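Local atomic coordinates of chitin oligosaccharide binding protein NagB2 (Paenibacillus sp. FPU-7, PDB entry 7EHU), a protein that binds chitin oligosaccharides, including probably N,N'-diacetylchitobiose and N,N',N''-triacetylchitotriose, probably as the extracellular solute-binding protein of a sugar uptake system. Residues I37-T42 and G70-V75; T33-N38 and K89-F94; D307-G312 and S380-F385. All coordinates share one frame; numbering follows the deposited sequence.

Interaction 1 of 3, residues I37-T42 and G70-V75. With NAG (2-acetamido-2-deoxy-beta-D-glucopyranose), chain B; NAG (2-acetamido-2-deoxy-beta-D-glucopyranose), chain C; NAG (2-acetamido-2-deoxy-beta-D-glucopyranose), chain D.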
# COMPACT_ATOMS: atom_id res chain seq x y z
N ILE A 37 -9.53 -3.42 -8.13
CA ILE A 37 -8.63 -4.47 -7.66
C ILE A 37 -9.26 -5.33 -6.57
O ILE A 37 -8.57 -6.13 -5.93
CB ILE A 37 -7.27 -3.88 -7.21
CG1 ILE A 37 -7.45 -2.86 -6.08
CG2 ILE A 37 -6.54 -3.27 -8.39
CD1 ILE A 37 -6.14 -2.48 -5.43
N ASN A 38 -10.57 -5.23 -6.37
CA ASN A 38 -11.23 -5.90 -5.24
C ASN A 38 -11.73 -7.29 -5.60
O ASN A 38 -12.93 -7.58 -5.58
CB ASN A 38 -12.35 -5.01 -4.73
CG ASN A 38 -11.83 -3.70 -4.27
OD1 ASN A 38 -10.91 -3.66 -3.45
ND2 ASN A 38 -12.34 -2.62 -4.83
N VAL A 39 -10.76 -8.17 -5.91
CA VAL A 39 -11.03 -9.50 -6.45
C VAL A 39 -10.97 -10.62 -5.41
O VAL A 39 -11.58 -11.67 -5.60
CB VAL A 39 -10.12 -9.84 -7.66
CG1 VAL A 39 -10.33 -8.85 -8.78
CG2 VAL A 39 -8.65 -9.92 -7.26
N ARG A 40 -10.19 -10.44 -4.34
CA ARG A 40 -10.01 -11.53 -3.38
C ARG A 40 -11.21 -11.63 -2.45
O ARG A 40 -11.96 -10.67 -2.26
CB ARG A 40 -8.74 -11.31 -2.55
CG ARG A 40 -7.44 -11.29 -3.36
CD ARG A 40 -6.22 -11.14 -2.43
NE ARG A 40 -4.93 -11.08 -3.13
CZ ARG A 40 -4.13 -10.01 -3.24
NH1 ARG A 40 -4.43 -8.84 -2.70
NH2 ARG A 40 -2.99 -10.13 -3.89
N ASP A 41 -11.38 -12.82 -1.86
CA ASP A 41 -12.50 -13.03 -0.94
C ASP A 41 -12.47 -12.01 0.20
O ASP A 41 -13.53 -11.55 0.67
CB ASP A 41 -12.47 -14.45 -0.37
CG ASP A 41 -12.64 -15.52 -1.43
OD1 ASP A 41 -12.36 -16.71 -1.12
OD2 ASP A 41 -13.05 -15.18 -2.56
N THR A 42 -11.28 -11.66 0.68
CA THR A 42 -11.18 -10.72 1.79
C THR A 42 -11.58 -9.31 1.40
O THR A 42 -11.72 -8.46 2.29
CB THR A 42 -9.75 -10.70 2.32
OG1 THR A 42 -8.86 -10.44 1.23
CG2 THR A 42 -9.35 -12.03 2.99
N GLY A 70 -12.62 -6.49 -12.53
CA GLY A 70 -11.80 -6.72 -11.37
C GLY A 70 -10.54 -7.46 -11.76
O GLY A 70 -10.60 -8.52 -12.38
N VAL A 71 -9.39 -6.91 -11.38
CA VAL A 71 -8.09 -7.46 -11.73
C VAL A 71 -7.22 -7.46 -10.48
O VAL A 71 -7.26 -6.50 -9.70
CB VAL A 71 -7.45 -6.59 -12.84
CG1 VAL A 71 -6.08 -7.08 -13.23
CG2 VAL A 71 -8.36 -6.54 -14.08
N GLU A 72 -6.44 -8.53 -10.28
CA GLU A 72 -5.53 -8.60 -9.15
C GLU A 72 -4.60 -7.40 -9.11
O GLU A 72 -4.14 -6.92 -10.15
CB GLU A 72 -4.64 -9.85 -9.29
CG GLU A 72 -5.30 -11.21 -9.45
CD GLU A 72 -4.35 -12.20 -10.10
OE1 GLU A 72 -3.32 -12.51 -9.47
OE2 GLU A 72 -4.62 -12.64 -11.26
N ASP A 73 -4.29 -6.95 -7.90
CA ASP A 73 -3.47 -5.76 -7.66
C ASP A 73 -2.22 -5.70 -8.54
O ASP A 73 -2.03 -4.72 -9.29
CB ASP A 73 -3.16 -5.62 -6.15
CG ASP A 73 -2.52 -6.87 -5.48
OD1 ASP A 73 -2.17 -7.87 -6.12
OD2 ASP A 73 -2.43 -6.82 -4.22
N THR A 74 -1.35 -6.70 -8.47
CA THR A 74 -0.09 -6.61 -9.20
C THR A 74 -0.32 -6.62 -10.70
O THR A 74 0.34 -5.90 -11.46
CB THR A 74 0.85 -7.78 -8.85
OG1 THR A 74 0.17 -9.00 -9.12
CG2 THR A 74 1.29 -7.73 -7.39
N VAL A 75 -1.27 -7.44 -11.16
CA VAL A 75 -1.56 -7.56 -12.58
C VAL A 75 -2.08 -6.23 -13.11
O VAL A 75 -1.63 -5.75 -14.16
CB VAL A 75 -2.56 -8.70 -12.82
CG1 VAL A 75 -3.00 -8.76 -14.28
CG2 VAL A 75 -1.96 -10.05 -12.40
C1 NAG B . -9.49 -4.18 0.95
C2 NAG B . -8.24 -5.06 0.73
C3 NAG B . -7.02 -4.20 0.44
C4 NAG B . -7.32 -3.08 -0.55
C5 NAG B . -8.63 -2.39 -0.23
C6 NAG B . -9.04 -1.37 -1.26
C7 NAG B . -8.10 -7.19 2.00
C8 NAG B . -7.80 -7.79 3.35
N2 NAG B . -8.00 -5.86 1.93
O1 NAG B . -10.62 -4.97 1.10
O3 NAG B . -5.98 -5.06 -0.02
O4 NAG B . -6.34 -2.06 -0.38
O5 NAG B . -9.68 -3.35 -0.14
O6 NAG B . -8.95 -1.89 -2.58
O7 NAG B . -8.39 -7.87 1.02
C1 NAG C . -5.29 -1.97 -1.34
C2 NAG C . -4.64 -0.62 -1.09
C3 NAG C . -3.34 -0.48 -1.88
C4 NAG C . -2.44 -1.70 -1.70
C5 NAG C . -3.26 -2.95 -2.00
C6 NAG C . -2.51 -4.25 -1.80
C7 NAG C . -6.28 1.18 -0.60
C8 NAG C . -7.18 2.20 -1.21
N2 NAG C . -5.55 0.45 -1.46
O3 NAG C . -2.70 0.70 -1.43
O4 NAG C . -1.38 -1.65 -2.65
O5 NAG C . -4.38 -2.99 -1.10
O6 NAG C . -3.31 -5.36 -2.18
O7 NAG C . -6.20 1.03 0.62
C1 NAG D . -0.09 -1.42 -2.17
C2 NAG D . 0.86 -1.58 -3.33
C3 NAG D . 2.28 -1.16 -2.93
C4 NAG D . 2.27 0.24 -2.34
C5 NAG D . 1.25 0.34 -1.21
C6 NAG D . 1.11 1.73 -0.64
C7 NAG D . 0.41 -3.23 -5.08
C8 NAG D . 0.50 -4.68 -5.48
N2 NAG D . 0.86 -2.93 -3.86
O3 NAG D . 3.10 -1.23 -4.08
O4 NAG D . 3.54 0.60 -1.81
O5 NAG D . -0.04 -0.08 -1.68
O6 NAG D . 0.68 2.66 -1.63
O7 NAG D . -0.04 -2.37 -5.84
O HOH W 1 -6.13 -7.23 -5.52
O HOH W 2 -0.39 -9.06 -4.13

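Interaction 2 of 3, residues T33-N38 and K89-F94. With NAG (2-acetamido-2-deoxy-beta-D-glucopyranose), chain B.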
# COMPACT_ATOMS: atom_id res chain seq x y z
N THR A 33 -16.07 1.28 -18.52
CA THR A 33 -15.38 0.24 -17.78
C THR A 33 -14.79 0.84 -16.52
O THR A 33 -14.15 1.90 -16.54
CB THR A 33 -14.29 -0.39 -18.64
OG1 THR A 33 -14.92 -0.97 -19.79
CG2 THR A 33 -13.51 -1.46 -17.86
N LEU A 34 -15.02 0.14 -15.41
CA LEU A 34 -14.53 0.53 -14.09
C LEU A 34 -13.58 -0.56 -13.64
O LEU A 34 -14.01 -1.65 -13.23
CB LEU A 34 -15.70 0.72 -13.13
CG LEU A 34 -15.41 1.49 -11.84
CD1 LEU A 34 -16.71 1.71 -11.07
CD2 LEU A 34 -14.38 0.79 -10.95
N ARG A 35 -12.28 -0.28 -13.76
CA ARG A 35 -11.21 -1.18 -13.35
C ARG A 35 -10.97 -1.05 -11.86
O ARG A 35 -10.63 0.03 -11.37
CB ARG A 35 -9.94 -0.84 -14.13
CG ARG A 35 -8.67 -1.55 -13.67
CD ARG A 35 -8.61 -3.04 -14.00
NE ARG A 35 -8.98 -3.27 -15.39
CZ ARG A 35 -8.26 -2.90 -16.45
NH1 ARG A 35 -7.09 -2.30 -16.28
NH2 ARG A 35 -8.72 -3.08 -17.67
N HIS A 36 -11.09 -2.17 -11.13
CA HIS A 36 -10.87 -2.17 -9.70
C HIS A 36 -10.04 -3.40 -9.35
O HIS A 36 -9.87 -4.32 -10.17
CB HIS A 36 -12.19 -2.18 -8.93
CG HIS A 36 -12.94 -3.45 -9.08
ND1 HIS A 36 -12.77 -4.53 -8.23
CD2 HIS A 36 -13.86 -3.85 -10.00
CE1 HIS A 36 -13.55 -5.51 -8.62
NE2 HIS A 36 -14.23 -5.13 -9.68
N ILE A 37 -9.53 -3.42 -8.13
CA ILE A 37 -8.63 -4.47 -7.66
C ILE A 37 -9.26 -5.33 -6.57
O ILE A 37 -8.57 -6.13 -5.93
CB ILE A 37 -7.27 -3.88 -7.21
CG1 ILE A 37 -7.45 -2.86 -6.08
CG2 ILE A 37 -6.54 -3.27 -8.39
CD1 ILE A 37 -6.14 -2.48 -5.43
N ASN A 38 -10.57 -5.23 -6.37
CA ASN A 38 -11.23 -5.90 -5.24
C ASN A 38 -11.73 -7.29 -5.60
O ASN A 38 -12.93 -7.58 -5.58
CB ASN A 38 -12.35 -5.01 -4.73
CG ASN A 38 -11.83 -3.70 -4.27
OD1 ASN A 38 -10.91 -3.66 -3.45
ND2 ASN A 38 -12.34 -2.62 -4.83
N LYS A 89 -5.23 3.92 -24.31
CA LYS A 89 -6.60 3.40 -24.20
C LYS A 89 -6.87 2.87 -22.80
O LYS A 89 -7.25 1.72 -22.62
CB LYS A 89 -6.82 2.30 -25.25
CG LYS A 89 -6.85 2.82 -26.69
CD LYS A 89 -7.16 1.72 -27.68
CE LYS A 89 -7.52 2.28 -29.06
NZ LYS A 89 -7.75 1.25 -30.06
N PRO A 90 -6.70 3.68 -21.76
CA PRO A 90 -7.07 3.19 -20.42
C PRO A 90 -8.57 3.00 -20.31
O PRO A 90 -9.34 3.55 -21.10
CB PRO A 90 -6.62 4.33 -19.49
CG PRO A 90 -6.70 5.57 -20.35
CD PRO A 90 -6.27 5.10 -21.73
N PRO A 91 -9.02 2.25 -19.31
CA PRO A 91 -10.45 2.26 -18.96
C PRO A 91 -10.89 3.67 -18.60
O PRO A 91 -10.08 4.56 -18.32
CB PRO A 91 -10.49 1.36 -17.72
CG PRO A 91 -9.25 0.57 -17.74
CD PRO A 91 -8.22 1.49 -18.33
N GLN A 92 -12.20 3.88 -18.55
CA GLN A 92 -12.72 5.19 -18.19
C GLN A 92 -12.43 5.54 -16.73
O GLN A 92 -12.17 6.71 -16.42
CB GLN A 92 -14.22 5.25 -18.46
CG GLN A 92 -14.61 5.37 -19.93
CD GLN A 92 -14.79 4.04 -20.62
OE1 GLN A 92 -14.43 2.98 -20.12
NE2 GLN A 92 -15.49 4.08 -21.73
N ILE A 93 -12.49 4.54 -15.84
CA ILE A 93 -12.26 4.67 -14.40
C ILE A 93 -11.34 3.53 -14.00
O ILE A 93 -11.55 2.39 -14.43
CB ILE A 93 -13.58 4.55 -13.60
CG1 ILE A 93 -14.60 5.59 -14.03
CG2 ILE A 93 -13.28 4.66 -12.10
CD1 ILE A 93 -16.03 5.27 -13.57
N PHE A 94 -10.32 3.81 -13.19
CA PHE A 94 -9.37 2.75 -12.86
C PHE A 94 -8.66 3.02 -11.54
O PHE A 94 -8.30 4.16 -11.23
CB PHE A 94 -8.29 2.57 -13.96
CG PHE A 94 -7.81 3.88 -14.52
CD1 PHE A 94 -6.76 4.58 -13.94
CD2 PHE A 94 -8.44 4.46 -15.62
CE1 PHE A 94 -6.39 5.82 -14.42
CE2 PHE A 94 -8.05 5.68 -16.11
CZ PHE A 94 -7.02 6.35 -15.53
C1 NAG B . -9.49 -4.18 0.95
C2 NAG B . -8.24 -5.06 0.73
C3 NAG B . -7.02 -4.20 0.44
C4 NAG B . -7.32 -3.08 -0.55
C5 NAG B . -8.63 -2.39 -0.23
C6 NAG B . -9.04 -1.37 -1.26
C7 NAG B . -8.10 -7.19 2.00
C8 NAG B . -7.80 -7.79 3.35
N2 NAG B . -8.00 -5.86 1.93
O1 NAG B . -10.62 -4.97 1.10
O3 NAG B . -5.98 -5.06 -0.02
O4 NAG B . -6.34 -2.06 -0.38
O5 NAG B . -9.68 -3.35 -0.14
O6 NAG B . -8.95 -1.89 -2.58
O7 NAG B . -8.39 -7.87 1.02
O HOH W 3 -12.73 0.54 -21.79

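Interaction 3 of 3, residues D307-G312 and S380-F385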
# COMPACT_ATOMS: atom_id res chain seq x y z
N ASP A 307 14.62 7.60 12.53
CA ASP A 307 13.91 7.31 13.77
C ASP A 307 12.53 7.96 13.82
O ASP A 307 12.32 9.09 13.38
CB ASP A 307 14.73 7.78 14.97
CG ASP A 307 15.87 6.86 15.30
OD1 ASP A 307 16.57 7.13 16.28
OD2 ASP A 307 16.05 5.83 14.62
N ASN A 308 11.59 7.23 14.44
CA ASN A 308 10.24 7.70 14.76
C ASN A 308 9.42 8.09 13.55
O ASN A 308 8.44 8.83 13.67
CB ASN A 308 10.27 8.80 15.81
CG ASN A 308 10.89 8.33 17.06
OD1 ASN A 308 10.35 7.42 17.69
ND2 ASN A 308 12.02 8.91 17.45
N LEU A 309 9.77 7.57 12.39
CA LEU A 309 8.98 7.77 11.18
C LEU A 309 8.08 6.57 10.94
O LEU A 309 8.34 5.46 11.39
CB LEU A 309 9.91 7.96 9.98
CG LEU A 309 10.90 9.11 10.09
CD1 LEU A 309 11.75 9.19 8.83
CD2 LEU A 309 10.19 10.43 10.30
N ILE A 310 7.00 6.80 10.20
CA ILE A 310 6.10 5.71 9.82
C ILE A 310 5.82 5.81 8.33
O ILE A 310 5.57 6.89 7.80
CB ILE A 310 4.82 5.68 10.67
CG1 ILE A 310 4.03 4.38 10.44
CG2 ILE A 310 3.96 6.91 10.41
CD1 ILE A 310 2.90 4.18 11.43
N ASN A 311 5.89 4.69 7.63
CA ASN A 311 5.53 4.68 6.22
C ASN A 311 4.03 4.90 6.11
O ASN A 311 3.25 4.16 6.73
CB ASN A 311 5.92 3.32 5.64
CG ASN A 311 5.60 3.14 4.16
OD1 ASN A 311 5.31 2.02 3.74
ND2 ASN A 311 5.69 4.19 3.35
N GLY A 312 3.61 5.90 5.34
CA GLY A 312 2.18 6.11 5.15
C GLY A 312 1.91 7.29 4.24
O GLY A 312 2.82 8.03 3.85
N SER A 380 1.87 9.23 17.20
CA SER A 380 3.08 9.51 17.97
C SER A 380 4.34 9.52 17.10
O SER A 380 5.41 9.82 17.63
CB SER A 380 3.27 8.46 19.06
OG SER A 380 3.05 7.17 18.53
N ALA A 381 4.24 9.19 15.82
CA ALA A 381 5.39 9.27 14.92
C ALA A 381 5.75 10.73 14.67
O ALA A 381 4.90 11.62 14.68
CB ALA A 381 5.06 8.62 13.58
N LYS A 382 7.05 10.97 14.45
CA LYS A 382 7.52 12.31 14.11
C LYS A 382 6.91 12.78 12.80
O LYS A 382 6.50 13.94 12.66
CB LYS A 382 9.05 12.28 14.02
CG LYS A 382 9.73 13.51 13.44
CD LYS A 382 11.25 13.29 13.34
CE LYS A 382 12.02 14.61 13.23
NZ LYS A 382 13.42 14.47 13.77
N ALA A 383 6.83 11.89 11.82
CA ALA A 383 6.35 12.20 10.48
C ALA A 383 6.14 10.89 9.74
O ALA A 383 6.58 9.82 10.17
CB ALA A 383 7.34 13.07 9.72
N ALA A 384 5.46 10.98 8.60
CA ALA A 384 5.32 9.86 7.68
C ALA A 384 6.23 10.04 6.47
O ALA A 384 6.68 11.15 6.16
CB ALA A 384 3.87 9.72 7.21
N PHE A 385 6.51 8.93 5.80
CA PHE A 385 7.20 8.94 4.52
C PHE A 385 6.42 8.08 3.53
O PHE A 385 5.86 7.04 3.92
CB PHE A 385 8.65 8.45 4.63
CG PHE A 385 8.82 7.06 5.16
CD1 PHE A 385 8.94 6.84 6.53
CD2 PHE A 385 8.92 5.97 4.30
CE1 PHE A 385 9.15 5.57 7.02
CE2 PHE A 385 9.11 4.71 4.79
CZ PHE A 385 9.23 4.51 6.14

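Interaction 1 of 3, residues I37-T42 and G70-V75
Arg40 holds its chain extended from CG to NE (chi2 -177°, chi3 -179°), which carries NE out toward Asp73, whose CG lies between its own backbone N and carbonyl carbon (chi1 53°). The two side chains meet at about a right angle in a salt bridge, guanidinium and carboxylate planes steeply inclined to each other. NH1 of Arg40 gives the main bond, 3.2 Å to Asp73 OD2, arriving from above the carboxylate plane; NH2 adds two weak bonds, one to each carboxylate oxygen. Water 2 accepts from Arg40 NH2 and lies 2.9 Å from Asp73 OD1, to which it can donate. OD1 also takes the backbone N-H of Thr74 at 2.8 Å, which ties the carboxylate to the first turn of helix 73-86.

Nearer the strand ends the contact is apolar and backbone-based. Val39 lays CG1 against the peptide of Gly70 and Val71, 3.3 Å from Gly70 C, while Ile37 CA makes a C-H...O contact of 3.2 Å with Val71 O. Water 1 joins Ile37 O to Asp73 N.

The glycan lies across both segments. Its chain C sugar donates O6 to Asp73 OD2 at 2.7 Å, and that hydroxyl also sits in the plane of the Arg40 guanidinium, at its edge. The chain B sugar donates O6 to Asn38 OD1 at 2.8 Å and receives Thr42 OG1 on its acetamide oxygen O7 at 2.6 Å. Arg40 thus lines the same sugar site and grips the carboxylate that takes the hydroxyl, and its charge would be expected to keep Asp73 ionised as an acceptor.

Interaction 2 of 3, residues T33-N38 and K89-F94
Thr33 and Arg35 face Ile93 across two parallel strands, with Leu34 level with Ile93 and Arg35 level with Phe94. Ile93 is bonded on both sides of its residue: its N donates to Thr33 O at 3.2 Å, and its O accepts from Arg35 N at 2.8 Å. A C-H...O contact from Phe94 CA to Arg35 O carries the pairing one step further. Just before strand 93-97, Gln92 bends at chi2 (90°), which turns CD toward Thr33, and OE1 accepts from Thr33 N at 2.9 Å; the bond is nearly straight at the hydrogen, although the donor stands well above the amide carbonyl plane.

The pairing places strands 30-36 and 93-97 side by side in the sheet of the N-terminal lobe, as in other periplasmic-binding-protein folds, with strand 64-70 along the other edge of 30-36 and helices 44-60 and 73-86 in the intervening chain.

On one face, Leu34 CG packs against Ile93 CG2 at 3.8 Å, and Tyr318 of strand 309-320 touches both residues. On the other, the CB atoms of Arg35 and Phe94 meet at 3.8 Å. The Arg35 chain is bent at chi2 and chi3 (72° and 48°). Pro91 CG rests over one face of its guanidinium, offset toward the rim and 3.7 Å from NH2. The polar end of this buried arginine is held by salt bridges to Asp69 and Glu84 and a hydrogen bond to Asn76.

Interaction 3 of 3, residues D307-G312 and S380-F385
Asn311 and Phe385 make the polar side-chain bond and the ring packing of this contact, a parallel pairing in which the axes of 309-312 and 383-385 lie 45° apart. The backbone bonds come first: Ile310 is gripped on both sides, its N donating to Ala383 O at 3.0 Å and its O accepting from Phe385 N at 3.0 Å. Lys382 N adds a bond of 2.7 Å to Asn308 O.

Phe385 O is held twice. Gly312 N and Asn311 ND2, each 2.9 Å away, reach it from opposite faces of its carbonyl plane. Asn311 CG is anti to the backbone N (chi1 180°), and from there ND2 points its N-H at Phe385 O, which lies near the amide plane.

The aromatic packing belongs to the same pair. Phe385 CG sits between its backbone N and carbonyl carbon (chi1 58°). The ring lies against Asn311, whose CA stands 3.6 Å above its centre. Leu309 CB meets the ring at its edge. Ser206 and Val209 of helix 197-212 also touch the phenyl group.

The smaller apolar contacts fall on both faces: Leu309 CD2 meets Ala383 CB beside Phe385, whereas Ile310 CG2 reaches Ala381 CB at 3.8 Å on the other side. The arrangement is a short parallel strand added beside the 309-312 part of the long strand 309-320, an extension of the mixed sheet in a solute-binding protein of the periplasmic-binding-protein superfamily.

Interactions 1 and 2 are neighbours, with centres 12 Å apart. They share Ile37 and Asn38 and touch directly, Val71 N lying 2.9 Å from His36 O, a probable hydrogen bond. Strand 30-36 runs from the sheet pairing of interaction 2 into the glycan-binding loop of interaction 1, where Asn38 meets the chain B sugar. Interaction 3 lies on the opposite side of the chain's centre, about 28 Å from interaction 1 and 32 Å from interaction 2 between centres. Strand 309-320 still connects it with interaction 2, since 93-97 is its neighbour in the sheet. The side chain of Asn311 in interaction 3 comes about 6 Å from a bound sugar.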